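Local structure of putative periplasmic protein ydgH (Salmonella enterica subsp. enterica serovar Typhimurium, 4EVU) at residues A12-M17 against Y50-R55. The protein is of unknown function but is a putative periplasmic protein, represented here by its C-terminal domain of the YdgH/BhsA/McbA-like (DUF1471) family. Residues are numbered along the deposited sequence; the frame is centred on the assembly and turned at random.
Sequences ATAAMM and YYHITR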
ATOM      1  N   ALA B  12       0.784  -2.289  15.872  1.00 15.56           N
ATOM      2  CA  ALA B  12       1.036  -2.588  17.284  1.00 15.20           C
ATOM      3  C   ALA B  12       2.491  -2.332  17.627  1.00 14.91           C
ATOM      4  O   ALA B  12       2.825  -1.910  18.743  1.00 16.95           O
ATOM      5  CB  ALA B  12       0.674  -4.033  17.591  1.00 15.61           C
ATOM      6  N   THR B  13       3.392  -2.625  16.690  1.00 14.84           N
ATOM      7  CA  THR B  13       4.812  -2.384  16.951  1.00 14.49           C
ATOM      8  C   THR B  13       5.070  -0.869  17.026  1.00 13.84           C
ATOM      9  O   THR B  13       5.691  -0.395  17.966  1.00 15.36           O
ATOM     10  CB  THR B  13       5.689  -3.011  15.868  1.00 14.54           C
ATOM     11  OG1 THR B  13       5.327  -4.386  15.675  1.00 15.74           O
ATOM     12  CG2 THR B  13       7.128  -2.919  16.247  1.00 15.67           C
ATOM     13  N   ALA B  14       4.555  -0.106  16.054  1.00 14.48           N
ATOM     14  CA  ALA B  14       4.759   1.334  16.017  1.00 14.64           C
ATOM     15  C   ALA B  14       4.153   2.019  17.234  1.00 15.26           C
ATOM     16  O   ALA B  14       4.681   3.021  17.732  1.00 15.94           O
ATOM     17  CB  ALA B  14       4.148   1.903  14.723  1.00 15.19           C
ATOM     18  N   ALA B  15       3.079   1.444  17.749  1.00 16.07           N
ATOM     19  CA  ALA B  15       2.338   2.081  18.849  1.00 16.34           C
ATOM     20  C   ALA B  15       3.168   2.217  20.113  1.00 16.92           C
ATOM     21  O   ALA B  15       2.924   3.120  20.922  1.00 19.87           O
ATOM     22  CB  ALA B  15       1.022   1.345  19.138  1.00 17.49           C
HETATM   23  N   MSE B  16       4.142   1.325  20.293  1.00 16.07           N
HETATM   24  CA  MSE B  16       4.978   1.334  21.480  1.00 17.41           C
HETATM   25  C   MSE B  16       6.257   2.157  21.311  1.00 17.12           C
HETATM   26  O   MSE B  16       7.026   2.327  22.255  1.00 19.09           O
HETATM   27  CB  MSE B  16       5.279  -0.092  21.948  1.00 18.77           C
HETATM   28  CG  MSE B  16       6.362  -0.795  21.217  1.00 20.28           C
HETATM   29 SE   MSE B  16       6.544  -2.671  21.774  0.63 22.34          SE
HETATM   30  CE  MSE B  16       4.850  -3.372  21.304  1.00 21.47           C
HETATM   31  N   MSE B  17       6.451   2.700  20.124  1.00 16.76           N
HETATM   32  CA  MSE B  17       7.650   3.474  19.783  1.00 17.22           C
HETATM   33  C   MSE B  17       7.344   4.945  19.604  1.00 16.60           C
HETATM   34  O   MSE B  17       6.196   5.315  19.334  1.00 17.32           O
HETATM   35  CB  MSE B  17       8.253   2.917  18.495  1.00 17.39           C
HETATM   36  CG  MSE B  17       8.604   1.427  18.645  1.00 18.57           C
HETATM   37 SE   MSE B  17       9.215   0.482  17.095  0.71 22.18          SE
HETATM   38  CE  MSE B  17      10.746   1.602  16.768  1.00 24.42           C
ATOM     39  N   TYR B  50      13.147   2.563  10.604  1.00 15.89           N
ATOM     40  CA  TYR B  50      11.810   2.015  10.476  1.00 14.54           C
ATOM     41  C   TYR B  50      10.865   3.132  10.081  1.00 12.76           C
ATOM     42  O   TYR B  50      11.124   4.299  10.387  1.00 12.81           O
ATOM     43  CB  TYR B  50      11.278   1.413  11.775  1.00 15.15           C
ATOM     44  CG  TYR B  50      12.237   0.476  12.436  1.00 19.51           C
ATOM     45  CD1 TYR B  50      12.333  -0.847  12.017  1.00 24.00           C
ATOM     46  CD2 TYR B  50      13.117   0.927  13.401  1.00 23.13           C
ATOM     47  CE1 TYR B  50      13.263  -1.723  12.601  1.00 26.57           C
ATOM     48  CE2 TYR B  50      14.031   0.089  13.978  1.00 28.27           C
ATOM     49  CZ  TYR B  50      14.119  -1.227  13.585  1.00 28.40           C
ATOM     50  OH  TYR B  50      15.075  -2.032  14.224  1.00 34.53           O
ATOM     51  N   TYR B  51       9.748   2.756   9.464  1.00 12.98           N
ATOM     52  CA  TYR B  51       8.661   3.693   9.222  1.00 12.08           C
ATOM     53  C   TYR B  51       7.317   3.010   9.442  1.00 12.44           C
ATOM     54  O   TYR B  51       7.221   1.799   9.377  1.00 13.32           O
ATOM     55  CB  TYR B  51       8.742   4.315   7.813  1.00 13.13           C
ATOM     56  CG  TYR B  51       8.516   3.321   6.722  1.00 15.44           C
ATOM     57  CD1 TYR B  51       7.251   3.042   6.257  1.00 15.54           C
ATOM     58  CD2 TYR B  51       9.593   2.651   6.152  1.00 15.03           C
ATOM     59  CE1 TYR B  51       7.028   2.114   5.238  1.00 16.48           C
ATOM     60  CE2 TYR B  51       9.370   1.714   5.147  1.00 16.47           C
ATOM     61  CZ  TYR B  51       8.084   1.466   4.688  1.00 16.34           C
ATOM     62  OH  TYR B  51       7.881   0.524   3.702  1.00 19.53           O
ATOM     63  N   HIS B  52       6.288   3.820   9.653  1.00 11.77           N
ATOM     64  CA  HIS B  52       4.930   3.342   9.774  1.00 12.48           C
ATOM     65  C   HIS B  52       4.021   4.308   9.033  1.00 10.67           C
ATOM     66  O   HIS B  52       3.992   5.508   9.313  1.00 11.41           O
ATOM     67  CB  HIS B  52       4.474   3.252  11.226  1.00 12.26           C
ATOM     68  CG  HIS B  52       3.075   2.804  11.375  1.00 13.46           C
ATOM     69  ND1 HIS B  52       2.637   1.563  10.968  1.00 14.21           N
ATOM     70  CD2 HIS B  52       1.986   3.477  11.800  1.00 14.17           C
ATOM     71  CE1 HIS B  52       1.328   1.497  11.158  1.00 15.34           C
ATOM     72  NE2 HIS B  52       0.916   2.633  11.682  1.00 17.75           N
ATOM     73  N   ILE B  53       3.313   3.785   8.013  1.00 11.56           N
ATOM     74  CA  ILE B  53       2.401   4.604   7.243  1.00 13.15           C
ATOM     75  C   ILE B  53       1.215   5.033   8.114  1.00 11.27           C
ATOM     76  O   ILE B  53       0.588   4.220   8.764  1.00 14.32           O
ATOM     77  CB  ILE B  53       1.931   3.888   5.927  1.00 14.56           C
ATOM     78  CG1 ILE B  53       3.162   3.580   4.981  1.00 18.81           C
ATOM     79  CG2 ILE B  53       0.814   4.694   5.239  1.00 14.51           C
ATOM     80  CD1 ILE B  53       2.907   3.146   3.590  1.00 23.92           C
ATOM     81  N   THR B  54       0.980   6.340   8.154  1.00 11.66           N
ATOM     82  CA  THR B  54      -0.097   6.940   8.939  1.00 12.00           C
ATOM     83  C   THR B  54      -1.291   7.408   8.124  1.00 11.30           C
ATOM     84  O   THR B  54      -2.416   7.415   8.638  1.00 12.62           O
ATOM     85  CB  THR B  54       0.461   8.106   9.759  1.00 13.50           C
ATOM     86  OG1 THR B  54       1.241   8.944   8.905  1.00 15.62           O
ATOM     87  CG2 THR B  54       1.376   7.553  10.872  1.00 14.55           C
ATOM     88  N   ARG B  55      -1.077   7.775   6.859  1.00 10.92           N
ATOM     89  CA  ARG B  55      -2.145   8.215   5.972  1.00 10.66           C
ATOM     90  C   ARG B  55      -1.866   7.778   4.555  1.00  9.66           C
ATOM     91  O   ARG B  55      -0.730   7.810   4.140  1.00 11.33           O
ATOM     92  CB  ARG B  55      -2.309   9.740   5.975  1.00 12.23           C
ATOM     93  CG  ARG B  55      -2.464  10.411   7.318  1.00 14.32           C
ATOM     94  CD  ARG B  55      -3.889  10.281   7.879  1.00 15.27           C
ATOM     95  NE  ARG B  55      -3.996  11.034   9.123  1.00 17.05           N
ATOM     96  CZ  ARG B  55      -3.630  10.569  10.334  1.00 15.22           C
ATOM     97  NH1 ARG B  55      -3.164   9.322  10.508  1.00 16.85           N
ATOM     98  NH2 ARG B  55      -3.716  11.360  11.384  1.00 17.34           N
TER
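A methyl group resting on a histidine ring joins A14 to H52: the CB of A14 sits over one face of the imidazole, a CH-pi contact with CB 4.0 Å from the ring centroid of H52 and 26° off its normal. It serves as a worked example of how a very short helix can be seated on a sheet with no hydrogen bond between residues 12-17 and 50-55. In this DUF1471 domain helix 11-15 lies against strand 50-57 of a four-stranded mixed sheet, and segments 12-17 and 50-55 bury 132 Å² in all. Because the CG of H52 stands anti to the backbone N (chi1 178°), the imidazole rises beside the helix and offers its face to the methyl. Its rotation is also held from the chain before the helix, where ND1 bonds to the carbonyl O of L9. M17 N bonds to A14 O at 3.0 Å in the turn that leads out of the helix, and Y71 of strand 63-71 touches both residues. Selenomethionine M17 crosses the Y50 side chain at about a right angle and turns back about its CG-SE bond (chi3 59°), which brings CE of M17 obliquely to CD2 of Y50 at 4.2 Å.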